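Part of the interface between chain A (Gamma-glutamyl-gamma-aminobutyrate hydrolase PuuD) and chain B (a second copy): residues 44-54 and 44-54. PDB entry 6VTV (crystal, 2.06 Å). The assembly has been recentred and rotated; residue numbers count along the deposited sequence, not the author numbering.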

ATOM      1  N   GLY A  44     -16.326   1.633  -0.322  1.00 28.51           N
ATOM      2  CA  GLY A  44     -15.203   2.541  -0.353  1.00 30.12           C
ATOM      3  C   GLY A  44     -14.154   2.143  -1.376  1.00 33.06           C
ATOM      4  O   GLY A  44     -14.069   0.992  -1.797  1.00 34.86           O
ATOM      5  N   LEU A  45     -13.352   3.129  -1.781  1.00 29.08           N
ATOM      6  CA  LEU A  45     -12.230   2.913  -2.689  1.00 28.75           C
ATOM      7  C   LEU A  45     -10.933   3.032  -1.901  1.00 26.46           C
ATOM      8  O   LEU A  45     -10.468   4.152  -1.637  1.00 24.59           O
ATOM      9  CB  LEU A  45     -12.254   3.923  -3.841  1.00 23.04           C
ATOM     10  CG  LEU A  45     -11.454   3.558  -5.094  1.00 23.08           C
ATOM     11  CD1 LEU A  45     -12.099   4.168  -6.328  1.00 26.56           C
ATOM     12  CD2 LEU A  45     -10.000   4.003  -4.978  1.00 21.83           C
ATOM     13  N   PRO A  46     -10.311   1.923  -1.507  1.00 26.37           N
ATOM     14  CA  PRO A  46      -9.146   1.999  -0.621  1.00 25.23           C
ATOM     15  C   PRO A  46      -7.829   2.149  -1.364  1.00 25.99           C
ATOM     16  O   PRO A  46      -7.579   1.514  -2.391  1.00 27.57           O
ATOM     17  CB  PRO A  46      -9.206   0.655   0.116  1.00 26.98           C
ATOM     18  CG  PRO A  46      -9.781  -0.284  -0.902  1.00 25.18           C
ATOM     19  CD  PRO A  46     -10.716   0.530  -1.771  1.00 25.89           C
ATOM     20  N   ILE A  47      -6.980   3.022  -0.827  1.00 24.95           N
ATOM     21  CA  ILE A  47      -5.600   3.165  -1.270  1.00 25.67           C
ATOM     22  C   ILE A  47      -4.704   3.068  -0.042  1.00 26.07           C
ATOM     23  O   ILE A  47      -5.042   3.590   1.026  1.00 26.77           O
ATOM     24  CB  ILE A  47      -5.365   4.490  -2.029  1.00 25.72           C
ATOM     25  CG1 ILE A  47      -5.672   5.697  -1.140  1.00 25.58           C
ATOM     26  CG2 ILE A  47      -6.210   4.535  -3.296  1.00 24.10           C
ATOM     27  CD1 ILE A  47      -5.436   7.028  -1.821  1.00 25.19           C
ATOM     28  N   ALA A  48      -3.577   2.381  -0.188  1.00 24.75           N
ATOM     29  CA  ALA A  48      -2.680   2.129   0.931  1.00 25.14           C
ATOM     30  C   ALA A  48      -1.664   3.259   1.048  1.00 26.17           C
ATOM     31  O   ALA A  48      -1.078   3.681   0.045  1.00 25.74           O
ATOM     32  CB  ALA A  48      -1.975   0.784   0.760  1.00 26.00           C
ATOM     33  N   LEU A  49      -1.456   3.742   2.277  1.00 23.97           N
ATOM     34  CA  LEU A  49      -0.622   4.911   2.510  1.00 24.39           C
ATOM     35  C   LEU A  49       0.720   4.491   3.088  1.00 25.37           C
ATOM     36  O   LEU A  49       0.770   4.031   4.239  1.00 23.20           O
ATOM     37  CB  LEU A  49      -1.324   5.884   3.453  1.00 25.03           C
ATOM     38  CG  LEU A  49      -2.746   6.288   3.065  1.00 27.38           C
ATOM     39  CD1 LEU A  49      -3.369   7.128   4.166  1.00 28.73           C
ATOM     40  CD2 LEU A  49      -2.748   7.040   1.744  1.00 25.13           C
ATOM     41  N   PRO A  50       1.819   4.631   2.351  1.00 26.17           N
ATOM     42  CA  PRO A  50       3.131   4.272   2.899  1.00 27.28           C
ATOM     43  C   PRO A  50       3.574   5.241   3.985  1.00 24.91           C
ATOM     44  O   PRO A  50       3.139   6.393   4.052  1.00 27.63           O
ATOM     45  CB  PRO A  50       4.061   4.345   1.683  1.00 29.21           C
ATOM     46  CG  PRO A  50       3.152   4.337   0.489  1.00 29.04           C
ATOM     47  CD  PRO A  50       1.892   4.995   0.929  1.00 25.26           C
ATOM     48  N   HIS A  51       4.475   4.745   4.840  1.00 25.52           N
ATOM     49  CA  HIS A  51       4.946   5.527   5.980  1.00 28.25           C
ATOM     50  C   HIS A  51       5.618   6.824   5.548  1.00 23.27           C
ATOM     51  O   HIS A  51       5.569   7.819   6.280  1.00 22.67           O
ATOM     52  CB  HIS A  51       5.915   4.696   6.821  1.00 29.30           C
ATOM     53  CG  HIS A  51       5.271   3.539   7.517  1.00 23.20           C
ATOM     54  ND1 HIS A  51       5.995   2.581   8.193  1.00 21.52           N
ATOM     55  CD2 HIS A  51       3.969   3.187   7.645  1.00 22.97           C
ATOM     56  CE1 HIS A  51       5.168   1.687   8.705  1.00 22.83           C
ATOM     57  NE2 HIS A  51       3.933   2.033   8.388  1.00 24.51           N
ATOM     58  N   ALA A  52       6.252   6.836   4.373  1.00 25.26           N
ATOM     59  CA  ALA A  52       6.960   8.029   3.923  1.00 26.70           C
ATOM     60  C   ALA A  52       6.025   9.207   3.693  1.00 24.09           C
ATOM     61  O   ALA A  52       6.486  10.353   3.658  1.00 24.84           O
ATOM     62  CB  ALA A  52       7.745   7.728   2.646  1.00 28.03           C
ATOM     63  N   LEU A  53       4.723   8.955   3.542  1.00 20.29           N
ATOM     64  CA  LEU A  53       3.751  10.033   3.400  1.00 22.57           C
ATOM     65  C   LEU A  53       3.563  10.840   4.679  1.00 27.72           C
ATOM     66  O   LEU A  53       2.809  11.819   4.662  1.00 29.23           O
ATOM     67  CB  LEU A  53       2.405   9.467   2.942  1.00 21.46           C
ATOM     68  CG  LEU A  53       2.386   8.776   1.577  1.00 23.44           C
ATOM     69  CD1 LEU A  53       0.957   8.472   1.149  1.00 24.95           C
ATOM     70  CD2 LEU A  53       3.095   9.627   0.534  1.00 25.51           C
ATOM     71  N   ALA A  54       4.220  10.463   5.779  1.00 27.60           N
ATOM     72  CA  ALA A  54       4.146  11.249   7.005  1.00 29.32           C
ATOM     73  C   ALA A  54       4.863  12.586   6.891  1.00 31.90           C
ATOM     74  O   ALA A  54       4.702  13.430   7.779  1.00 33.57           O
ATOM     75  CB  ALA A  54       4.722  10.455   8.179  1.00 27.52           C
TER
ATOM     76  N   GLY B  44       8.278  12.195  -6.072  1.00 32.90           N
ATOM     77  CA  GLY B  44       6.933  11.702  -6.258  1.00 30.76           C
ATOM     78  C   GLY B  44       6.189  11.487  -4.951  1.00 28.78           C
ATOM     79  O   GLY B  44       6.784  11.363  -3.880  1.00 29.29           O
ATOM     80  N   LEU B  45       4.861  11.455  -5.059  1.00 24.39           N
ATOM     81  CA  LEU B  45       3.982  11.146  -3.936  1.00 26.92           C
ATOM     82  C   LEU B  45       3.361   9.778  -4.181  1.00 24.46           C
ATOM     83  O   LEU B  45       2.376   9.668  -4.928  1.00 25.66           O
ATOM     84  CB  LEU B  45       2.897  12.217  -3.782  1.00 32.27           C
ATOM     85  CG  LEU B  45       2.134  12.293  -2.454  1.00 34.35           C
ATOM     86  CD1 LEU B  45       1.589  13.695  -2.243  1.00 34.48           C
ATOM     87  CD2 LEU B  45       1.002  11.276  -2.385  1.00 30.40           C
ATOM     88  N   PRO B  46       3.894   8.711  -3.591  1.00 23.05           N
ATOM     89  CA  PRO B  46       3.400   7.367  -3.903  1.00 24.56           C
ATOM     90  C   PRO B  46       2.183   6.989  -3.076  1.00 25.79           C
ATOM     91  O   PRO B  46       2.081   7.309  -1.890  1.00 28.27           O
ATOM     92  CB  PRO B  46       4.596   6.476  -3.554  1.00 23.70           C
ATOM     93  CG  PRO B  46       5.242   7.197  -2.411  1.00 24.58           C
ATOM     94  CD  PRO B  46       5.061   8.675  -2.693  1.00 24.31           C
ATOM     95  N   ILE B  47       1.251   6.296  -3.726  1.00 27.02           N
ATOM     96  CA  ILE B  47       0.141   5.636  -3.052  1.00 27.01           C
ATOM     97  C   ILE B  47       0.067   4.210  -3.580  1.00 25.20           C
ATOM     98  O   ILE B  47       0.146   3.987  -4.793  1.00 28.44           O
ATOM     99  CB  ILE B  47      -1.196   6.378  -3.257  1.00 28.33           C
ATOM    100  CG1 ILE B  47      -1.492   6.586  -4.743  1.00 28.53           C
ATOM    101  CG2 ILE B  47      -1.182   7.714  -2.525  1.00 29.26           C
ATOM    102  CD1 ILE B  47      -2.918   7.012  -5.020  1.00 25.85           C
ATOM    103  N   ALA B  48      -0.054   3.248  -2.671  1.00 21.43           N
ATOM    104  CA  ALA B  48      -0.036   1.840  -3.042  1.00 22.69           C
ATOM    105  C   ALA B  48      -1.433   1.380  -3.437  1.00 26.33           C
ATOM    106  O   ALA B  48      -2.423   1.719  -2.781  1.00 25.15           O
ATOM    107  CB  ALA B  48       0.502   0.987  -1.893  1.00 22.16           C
ATOM    108  N   LEU B  49      -1.503   0.601  -4.515  1.00 24.39           N
ATOM    109  CA  LEU B  49      -2.777   0.197  -5.099  1.00 26.61           C
ATOM    110  C   LEU B  49      -3.037  -1.280  -4.844  1.00 23.66           C
ATOM    111  O   LEU B  49      -2.327  -2.134  -5.399  1.00 21.60           O
ATOM    112  CB  LEU B  49      -2.784   0.485  -6.601  1.00 24.84           C
ATOM    113  CG  LEU B  49      -2.338   1.889  -7.014  1.00 24.19           C
ATOM    114  CD1 LEU B  49      -2.254   2.003  -8.529  1.00 20.66           C
ATOM    115  CD2 LEU B  49      -3.272   2.944  -6.441  1.00 23.69           C
ATOM    116  N   PRO B  50      -4.031  -1.633  -4.031  1.00 25.26           N
ATOM    117  CA  PRO B  50      -4.359  -3.048  -3.831  1.00 23.37           C
ATOM    118  C   PRO B  50      -4.984  -3.664  -5.073  1.00 25.49           C
ATOM    119  O   PRO B  50      -5.517  -2.979  -5.949  1.00 25.11           O
ATOM    120  CB  PRO B  50      -5.357  -3.031  -2.666  1.00 25.72           C
ATOM    121  CG  PRO B  50      -5.306  -1.644  -2.100  1.00 29.05           C
ATOM    122  CD  PRO B  50      -4.855  -0.745  -3.199  1.00 28.38           C
ATOM    123  N   HIS B  51      -4.924  -4.999  -5.125  1.00 22.96           N
ATOM    124  CA  HIS B  51      -5.413  -5.739  -6.283  1.00 26.69           C
ATOM    125  C   HIS B  51      -6.917  -5.603  -6.473  1.00 30.16           C
ATOM    126  O   HIS B  51      -7.404  -5.771  -7.596  1.00 32.17           O
ATOM    127  CB  HIS B  51      -5.040  -7.218  -6.155  1.00 27.68           C
ATOM    128  CG  HIS B  51      -3.564  -7.471  -6.166  1.00 27.66           C
ATOM    129  ND1 HIS B  51      -3.016  -8.693  -5.842  1.00 26.41           N
ATOM    130  CD2 HIS B  51      -2.522  -6.657  -6.458  1.00 25.64           C
ATOM    131  CE1 HIS B  51      -1.700  -8.623  -5.935  1.00 26.70           C
ATOM    132  NE2 HIS B  51      -1.374  -7.398  -6.306  1.00 26.94           N
ATOM    133  N   ALA B  52      -7.664  -5.305  -5.406  1.00 28.56           N
ATOM    134  CA  ALA B  52      -9.106  -5.126  -5.540  1.00 29.15           C
ATOM    135  C   ALA B  52      -9.459  -3.936  -6.420  1.00 24.71           C
ATOM    136  O   ALA B  52     -10.574  -3.881  -6.953  1.00 26.76           O
ATOM    137  CB  ALA B  52      -9.749  -4.963  -4.162  1.00 28.46           C
ATOM    138  N   LEU B  53      -8.537  -2.987  -6.590  1.00 22.86           N
ATOM    139  CA  LEU B  53      -8.779  -1.833  -7.445  1.00 23.82           C
ATOM    140  C   LEU B  53      -8.826  -2.192  -8.922  1.00 28.84           C
ATOM    141  O   LEU B  53      -9.180  -1.334  -9.738  1.00 30.80           O
ATOM    142  CB  LEU B  53      -7.705  -0.773  -7.203  1.00 22.80           C
ATOM    143  CG  LEU B  53      -7.688  -0.199  -5.787  1.00 25.80           C
ATOM    144  CD1 LEU B  53      -6.726   0.971  -5.698  1.00 26.72           C
ATOM    145  CD2 LEU B  53      -9.088   0.217  -5.367  1.00 27.10           C
ATOM    146  N   ALA B  54      -8.479  -3.431  -9.286  1.00 28.87           N
ATOM    147  CA  ALA B  54      -8.604  -3.865 -10.671  1.00 32.89           C
ATOM    148  C   ALA B  54     -10.055  -3.895 -11.130  1.00 37.05           C
ATOM    149  O   ALA B  54     -10.309  -4.000 -12.335  1.00 38.76           O
ATOM    150  CB  ALA B  54      -7.972  -5.244 -10.851  1.00 32.22           C
TER

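When two copies of a protein meet edge to edge through the same strand, the local twofold relation tends to place one residue opposite itself, and everything else follows in matched pairs. The contact between residues 44-54 of the two chains of PuuD is a compact example. Strands 45-49 run at 125° to one another, too oblique to stay in register for long, and Ala A48 CA and Ala B48 CA lie 4.8 Å apart at a single antiparallel bridge. Two hydrogen bonds close it: Ala A48 N donates to Ala B48 O at 2.9 Å, and Ala B48 N donates to Ala A48 O, also at 2.9 Å. Both are close to linear, so the peptide groups satisfy each other although no second bridge extends the ladder.

The side chain at the bridge is small, and the geometry uses that fact. Ala A48 CB lies 3.6 Å from Ala B48 CB, methyl against methyl in close contact. The isoleucines just before the bridge also pair with their own copies, but over a longer reach. Each has chi1 in the p well (60° in Ile A47, 54° in Ile B47) and chi2 in t, so the ethyl arm is extended and carries its terminal methyl out to the partner: Ile A47 CD1 meets Ile B47 CD1 at 4.1 Å.

Away from this centre, no residue meets its own copy. The chain leaves the strand through Pro A50, and the short 3-10 segment that follows is secured by a hydrogen bond from Leu A53 N to Pro A50 O of 3.1 Å; the same turn forms in chain B. This brings Leu A53 back to the interface beside the start of the other strand. Its CA-to-CB bond points sideways, but with chi1 in m and chi2 in t the end of the side chain comes nearer to the partner. There the two methyls find different neighbours: Leu A53 CD2 lies 3.9 Å from Pro B46 CD and 4.0 Å from Leu B45 CD2, while Leu A53 CD1 sits 4.3 Å from Ile B47 CG2. Leu B45 contributes to the pairing with both chi angles in t, its CA-to-CB bond likewise sideways and its tip nearer. Leu B53 repeats the arrangement against chain A, with its CD2 3.9 Å from Leu A45 CD2.

Proline also packs here. The CA-to-CB bond of Pro A50 points toward the other stretch, and its CD approaches Pro B46 O at 3.7 Å; Leu A53 CD1 comes to 3.4 Å from that same oxygen. These are carbon-oxygen contacts, and Pro A50 has no amide hydrogen to offer a carbonyl. Leu A49 behaves differently from its neighbours: its CA-to-CB bond points away and little of it is covered by the other stretch, although with chi1 in m and chi2 in t its end comes nearer. The principle is economical: a pair of backbone bonds fixes the register, and aliphatic rotamers fill the space around it; the contact buries 547 Å², both sides summed.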